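Probable csgAB operon transcriptional regulatory protein (Salmonella typhimurium, PDB 5XP0) acts as the master regulator of curli fimbriae expression, needed for csgAB transcription and promoting biofilm formation, with this chain forming its receiver-type regulatory domain. Local coordinates at residues H18-T24 and I43-N49; I62-M68 and K90-T96. Residue numbers count along the deposited sequence, not the author numbering.

Contact 1 (H18-T24 and I43-N49); sequences HTLLLIT and ITGKLHN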
loop_
_atom_site.group_PDB
_atom_site.type_symbol
_atom_site.label_atom_id
_atom_site.label_comp_id
_atom_site.label_asym_id
_atom_site.label_seq_id
_atom_site.Cartn_x
_atom_site.Cartn_y
_atom_site.Cartn_z
ATOM N N HIS B 18 23.159 1.234 1.995
ATOM C CA HIS B 18 21.815 1.382 2.353
ATOM C C HIS B 18 20.912 0.829 1.330
ATOM O O HIS B 18 21.083 1.004 0.214
ATOM C CB HIS B 18 21.520 2.834 2.404
ATOM C CG HIS B 18 22.437 3.646 3.234
ATOM N ND1 HIS B 18 23.485 4.340 2.705
ATOM C CD2 HIS B 18 22.417 3.937 4.541
ATOM C CE1 HIS B 18 24.085 5.017 3.657
ATOM N NE2 HIS B 18 23.452 4.794 4.783
ATOM N N THR B 19 19.949 0.152 1.760
ATOM C CA THR B 19 18.940 -0.376 0.854
ATOM C C THR B 19 17.612 -0.515 1.593
ATOM O O THR B 19 17.566 -0.848 2.779
ATOM C CB THR B 19 19.378 -1.711 0.255
ATOM O OG1 THR B 19 18.379 -2.168 -0.658
ATOM C CG2 THR B 19 19.589 -2.739 1.327
ATOM N N LEU B 20 16.525 -0.291 0.872
ATOM C CA LEU B 20 15.232 -0.309 1.522
ATOM C C LEU B 20 14.617 -1.698 1.442
ATOM O O LEU B 20 14.627 -2.341 0.393
ATOM C CB LEU B 20 14.251 0.666 0.886
ATOM C CG LEU B 20 14.449 2.163 0.968
ATOM C CD1 LEU B 20 13.310 2.770 0.168
ATOM C CD2 LEU B 20 14.409 2.631 2.420
ATOM N N LEU B 21 14.037 -2.133 2.551
ATOM C CA LEU B 21 13.309 -3.392 2.588
ATOM C C LEU B 21 11.938 -3.088 3.160
ATOM O O LEU B 21 11.803 -2.836 4.360
ATOM C CB LEU B 21 14.041 -4.426 3.417
ATOM C CG LEU B 21 13.320 -5.766 3.530
ATOM C CD1 LEU B 21 12.989 -6.342 2.157
ATOM C CD2 LEU B 21 14.211 -6.727 4.286
ATOM N N LEU B 22 10.936 -3.029 2.291
ATOM C CA LEU B 22 9.605 -2.679 2.723
ATOM C C LEU B 22 8.864 -3.976 3.018
ATOM O O LEU B 22 8.582 -4.769 2.115
ATOM C CB LEU B 22 8.931 -1.828 1.657
ATOM C CG LEU B 22 7.417 -1.661 1.836
ATOM C CD1 LEU B 22 7.113 -0.934 3.095
ATOM C CD2 LEU B 22 6.934 -0.837 0.714
ATOM N N ILE B 23 8.548 -4.190 4.273
ATOM C CA ILE B 23 7.914 -5.417 4.702
ATOM C C ILE B 23 6.470 -5.086 5.001
ATOM O O ILE B 23 6.170 -4.406 5.993
ATOM C CB ILE B 23 8.603 -6.022 5.918
ATOM C CG1 ILE B 23 10.052 -6.349 5.589
ATOM C CG2 ILE B 23 7.842 -7.316 6.379
ATOM C CD1 ILE B 23 10.834 -6.946 6.773
ATOM N N THR B 24 5.578 -5.596 4.163
ATOM C CA THR B 24 4.177 -5.220 4.213
ATOM C C THR B 24 3.362 -6.271 3.468
ATOM O O THR B 24 3.868 -7.336 3.091
ATOM C CB THR B 24 4.004 -3.837 3.597
ATOM O OG1 THR B 24 2.624 -3.431 3.701
ATOM C CG2 THR B 24 4.446 -3.903 2.175
ATOM N N ILE B 43 17.974 5.255 -3.930
ATOM C CA ILE B 43 18.439 4.052 -3.261
ATOM C C ILE B 43 17.727 2.839 -3.855
ATOM O O ILE B 43 16.660 2.949 -4.451
ATOM C CB ILE B 43 18.171 4.174 -1.746
ATOM C CG1 ILE B 43 18.766 3.013 -0.980
ATOM C CG2 ILE B 43 16.689 4.225 -1.497
ATOM C CD1 ILE B 43 18.629 3.164 0.547
ATOM N N THR B 44 18.354 1.685 -3.712
ATOM C CA THR B 44 17.726 0.453 -4.145
ATOM C C THR B 44 16.768 -0.027 -3.057
ATOM O O THR B 44 16.832 0.401 -1.895
ATOM C CB THR B 44 18.797 -0.589 -4.490
ATOM O OG1 THR B 44 18.207 -1.647 -5.255
ATOM C CG2 THR B 44 19.406 -1.165 -3.258
ATOM N N GLY B 45 15.863 -0.912 -3.433
ATOM C CA GLY B 45 14.887 -1.373 -2.465
ATOM C C GLY B 45 14.118 -2.563 -2.982
ATOM O O GLY B 45 14.124 -2.859 -4.181
ATOM N N LYS B 46 13.452 -3.238 -2.054
ATOM C CA LYS B 46 12.627 -4.396 -2.390
ATOM C C LYS B 46 11.459 -4.452 -1.445
ATOM O O LYS B 46 11.522 -3.942 -0.321
ATOM C CB LYS B 46 13.407 -5.723 -2.276
ATOM C CG LYS B 46 14.714 -5.832 -3.038
ATOM C CD LYS B 46 14.470 -6.018 -4.539
ATOM C CE LYS B 46 15.678 -5.627 -5.384
ATOM N NZ LYS B 46 15.362 -5.738 -6.834
ATOM N N LEU B 47 10.428 -5.151 -1.893
ATOM C CA LEU B 47 9.221 -5.418 -1.132
ATOM C C LEU B 47 9.280 -6.845 -0.623
ATOM O O LEU B 47 9.648 -7.744 -1.370
ATOM C CB LEU B 47 8.030 -5.241 -2.062
ATOM C CG LEU B 47 6.616 -4.990 -1.576
ATOM C CD1 LEU B 47 5.759 -4.632 -2.802
ATOM C CD2 LEU B 47 6.071 -6.228 -0.902
ATOM N N HIS B 48 8.906 -7.072 0.622
ATOM C CA HIS B 48 8.836 -8.443 1.136
ATOM C C HIS B 48 7.522 -8.665 1.867
ATOM O O HIS B 48 7.154 -7.876 2.735
ATOM C CB HIS B 48 10.006 -8.755 2.065
ATOM C CG HIS B 48 9.936 -10.118 2.677
ATOM N ND1 HIS B 48 10.462 -11.233 2.065
ATOM C CD2 HIS B 48 9.361 -10.553 3.825
ATOM C CE1 HIS B 48 10.265 -12.288 2.834
ATOM N NE2 HIS B 48 9.596 -11.903 3.906
ATOM N N ASN B 49 6.852 -9.781 1.568
ATOM C CA ASN B 49 5.587 -10.122 2.202
ATOM C C ASN B 49 5.791 -10.372 3.694
ATOM O O ASN B 49 6.461 -11.343 4.080
ATOM C CB ASN B 49 5.017 -11.390 1.571
ATOM C CG ASN B 49 3.584 -11.631 1.975
ATOM O OD1 ASN B 49 3.140 -11.222 3.059
ATOM N ND2 ASN B 49 2.837 -12.251 1.086
HETATM O O HOH W 1 21.097 1.457 -2.392
#
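The backbone of strand 19-24 sends Leu20 and Leu22 to one face of the sheet and Leu21 to the other; rotamers then place their methyls. Leu20 (m, t) and Leu22 (t, p) share their face with Leu47, under helix 28-41. Opposite Leu20 stands Gly45, so no CB crowds that pair, whose CA atoms lie just 4.1 Å apart. Ile43, extended in both chi angles, puts CG2 3.9 Å from Leu20 CG. On the other face Leu21 (t, p) swings CD1 to 3.8 Å from His48 CB. Thr19 OG1 gives Thr44 O a weak hydrogen bond (3.2 Å), and water 1 bridges His18 O and Thr44 N. Five backbone hydrogen bonds of the parallel pair, from Leu20 N-Thr44 O (2.9 Å) to Thr24 N-His48 O (3.1 Å), close this beta-alpha-beta crossover, the first of the CheY-like receiver fold. Chemically, this means main-chain pairing flanked by apolar side chains on both faces of strand 19-24, with exposed Lys46 on outermost strand 45-49 and Thr24, hydrogen-bonded to Asp66, the buried polar exception.

Contact 2 (I62-M68 and K90-T96); sequences IVLMDMM and KTLLLNT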
loop_
_atom_site.group_PDB
_atom_site.type_symbol
_atom_site.label_atom_id
_atom_site.label_comp_id
_atom_site.label_asym_id
_atom_site.label_seq_id
_atom_site.Cartn_x
_atom_site.Cartn_y
_atom_site.Cartn_z
ATOM N N ILE B 62 17.581 -1.065 5.467
ATOM C CA ILE B 62 16.695 -0.196 6.218
ATOM C C ILE B 62 15.324 -0.845 6.088
ATOM O O ILE B 62 14.677 -0.759 5.041
ATOM C CB ILE B 62 16.703 1.240 5.687
ATOM C CG1 ILE B 62 18.112 1.840 5.847
ATOM C CG2 ILE B 62 15.611 2.051 6.379
ATOM C CD1 ILE B 62 18.308 3.048 5.051
ATOM N N VAL B 63 14.883 -1.510 7.142
ATOM C CA VAL B 63 13.621 -2.236 7.111
ATOM C C VAL B 63 12.506 -1.260 7.428
ATOM O O VAL B 63 12.560 -0.552 8.433
ATOM C CB VAL B 63 13.632 -3.389 8.117
ATOM C CG1 VAL B 63 12.276 -3.971 8.215
ATOM C CG2 VAL B 63 14.717 -4.444 7.749
ATOM N N LEU B 64 11.523 -1.174 6.549
ATOM C CA LEU B 64 10.300 -0.441 6.858
ATOM C C LEU B 64 9.225 -1.469 7.149
ATOM O O LEU B 64 8.752 -2.146 6.235
ATOM C CB LEU B 64 9.876 0.458 5.714
ATOM C CG LEU B 64 10.753 1.629 5.331
ATOM C CD1 LEU B 64 10.081 2.425 4.177
ATOM C CD2 LEU B 64 10.936 2.478 6.541
ATOM N N MET B 65 8.860 -1.577 8.413
ATOM C CA MET B 65 7.993 -2.639 8.941
ATOM C C MET B 65 6.574 -2.107 9.054
ATOM O O MET B 65 6.311 -1.238 9.891
ATOM C CB MET B 65 8.489 -3.046 10.319
ATOM C CG MET B 65 7.587 -4.047 11.042
ATOM S SD MET B 65 7.579 -5.553 10.125
ATOM C CE MET B 65 9.291 -6.053 10.220
ATOM N N ASP B 66 5.655 -2.646 8.261
ATOM C CA ASP B 66 4.288 -2.095 8.204
ATOM C C ASP B 66 3.448 -2.554 9.402
ATOM O O ASP B 66 2.858 -3.631 9.392
ATOM C CB ASP B 66 3.612 -2.499 6.905
ATOM C CG ASP B 66 2.281 -1.749 6.672
ATOM O OD1 ASP B 66 1.795 -1.078 7.607
ATOM O OD2 ASP B 66 1.763 -1.796 5.541
ATOM N N MET B 67 3.288 -1.665 10.376
ATOM C CA MET B 67 2.590 -1.998 11.605
ATOM C C MET B 67 1.103 -2.238 11.385
ATOM O O MET B 67 0.484 -2.943 12.175
ATOM C CB MET B 67 2.805 -0.886 12.614
ATOM C CG MET B 67 4.208 -0.849 13.095
ATOM S SD MET B 67 4.672 -2.271 14.046
ATOM C CE MET B 67 3.707 -1.982 15.503
ATOM N N MET B 68 0.518 -1.709 10.320
ATOM C CA MET B 68 -0.893 -1.994 10.070
ATOM C C MET B 68 -1.126 -3.426 9.628
ATOM O O MET B 68 -2.266 -3.886 9.650
ATOM C CB MET B 68 -1.439 -1.080 8.980
ATOM C CG MET B 68 -1.954 0.262 9.422
ATOM S SD MET B 68 -2.566 1.177 7.971
ATOM C CE MET B 68 -2.783 2.825 8.703
ATOM N N LYS B 90 18.709 -1.414 10.177
ATOM C CA LYS B 90 17.944 -0.404 10.888
ATOM C C LYS B 90 16.475 -0.711 10.678
ATOM O O LYS B 90 16.067 -0.989 9.552
ATOM C CB LYS B 90 18.274 0.992 10.354
ATOM C CG LYS B 90 19.743 1.399 10.493
ATOM C CD LYS B 90 19.942 2.808 9.932
ATOM C CE LYS B 90 21.383 3.305 10.092
ATOM N NZ LYS B 90 21.527 4.686 9.533
ATOM N N THR B 91 15.688 -0.663 11.740
ATOM C CA THR B 91 14.258 -0.897 11.635
ATOM C C THR B 91 13.535 0.419 11.864
ATOM O O THR B 91 13.810 1.141 12.835
ATOM C CB THR B 91 13.765 -1.951 12.642
ATOM O OG1 THR B 91 14.345 -3.235 12.333
ATOM C CG2 THR B 91 12.227 -2.086 12.562
ATOM N N LEU B 92 12.625 0.730 10.964
ATOM C CA LEU B 92 11.680 1.814 11.167
ATOM C C LEU B 92 10.277 1.262 11.026
ATOM O O LEU B 92 10.005 0.462 10.132
ATOM C CB LEU B 92 11.918 2.930 10.169
ATOM C CG LEU B 92 13.206 3.683 10.516
ATOM C CD1 LEU B 92 14.262 3.245 9.579
ATOM C CD2 LEU B 92 12.949 5.163 10.387
ATOM N N LEU B 93 9.402 1.694 11.908
ATOM C CA LEU B 93 8.024 1.244 11.896
ATOM C C LEU B 93 7.186 2.177 11.038
ATOM O O LEU B 93 7.286 3.400 11.149
ATOM C CB LEU B 93 7.482 1.202 13.308
ATOM C CG LEU B 93 8.330 0.387 14.280
ATOM C CD1 LEU B 93 7.631 0.395 15.671
ATOM C CD2 LEU B 93 8.589 -1.049 13.819
ATOM N N LEU B 94 6.400 1.595 10.159
ATOM C CA LEU B 94 5.583 2.333 9.232
ATOM C C LEU B 94 4.120 2.178 9.618
ATOM O O LEU B 94 3.723 1.149 10.165
ATOM C CB LEU B 94 5.829 1.792 7.818
ATOM C CG LEU B 94 5.213 2.514 6.635
ATOM C CD1 LEU B 94 5.998 3.800 6.394
ATOM C CD2 LEU B 94 5.240 1.589 5.382
ATOM N N ASN B 95 3.324 3.214 9.339
ATOM C CA ASN B 95 1.880 3.191 9.610
ATOM C C ASN B 95 1.606 2.813 11.056
ATOM O O ASN B 95 0.716 2.010 11.343
ATOM C CB ASN B 95 1.126 2.233 8.683
ATOM C CG ASN B 95 1.233 2.599 7.220
ATOM O OD1 ASN B 95 1.106 3.768 6.819
ATOM N ND2 ASN B 95 1.482 1.580 6.399
ATOM N N THR B 96 2.372 3.395 11.973
ATOM C CA THR B 96 2.321 2.997 13.372
ATOM C C THR B 96 1.092 3.558 14.061
ATOM O O THR B 96 0.796 4.755 13.918
ATOM C CB THR B 96 3.555 3.476 14.136
ATOM O OG1 THR B 96 4.749 3.037 13.468
ATOM C CG2 THR B 96 3.525 2.907 15.545
#
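Strands 62-66 and 90-94 run parallel, their axes 4.5 Å apart at closest approach and inclined by 29°. Val63 N-Lys90 O (2.7 Å), Leu92 N-Val63 O (2.8 Å), Met65 N-Leu92 O (2.9 Å) and Leu94 N-Met65 O (2.8 Å) zip them together, and Met67 N-Leu94 O (2.9 Å) carries the pairing into the 3-10 turn. On one face Leu92 lies across Ile62 and Leu64: its CD1 is 3.7 Å from Ile62 CG2, its CB 3.8 Å from Leu64 CD2. On the other, Leu93 packs on Met65 and Met67. Asn95, left-handed in its backbone, donates from ND2 to Asp66 OD1 (2.9 Å), which also accepts from Met68 N (3.1 Å) in an Asx turn; Asp66 OD2 is hydrogen-bonded to Thr24 OG1. Asp66 closes strand 61-66, the phosphoacceptor position of canonical receivers; this receiver is atypical. Helix 72-83 connects the two strands as a beta-alpha-beta unit, which sits between strands 19-24 and 111-114, with Ile131 of helix 121-132 covering Ile62 and Leu92.

Contacts 1 and 2 each pair the two strands of a beta-alpha-beta unit and follow one another along the chain, their centres about 11 Å apart, and they share one parallel sheet of order 2-1-3-4-5. Strands 19-24 and 61-66 are the neighbours that join them: Ile62 N lies 2.7 Å from Thr19 O, and Ile23 CD1 packs 3.6 Å from Val63 CG1. At the C-terminal ends of the strands, where receiver domains of the CheY type place their phosphorylation site, Thr24 OG1 of contact 1 is 2.6 Å from Asp66 OD2 of contact 2, a hydrogen bond between the two units. The second subunit reaches this same corner: its Gln29 packs on Thr24 and hydrogen-bonds to Asp66 and Asn95.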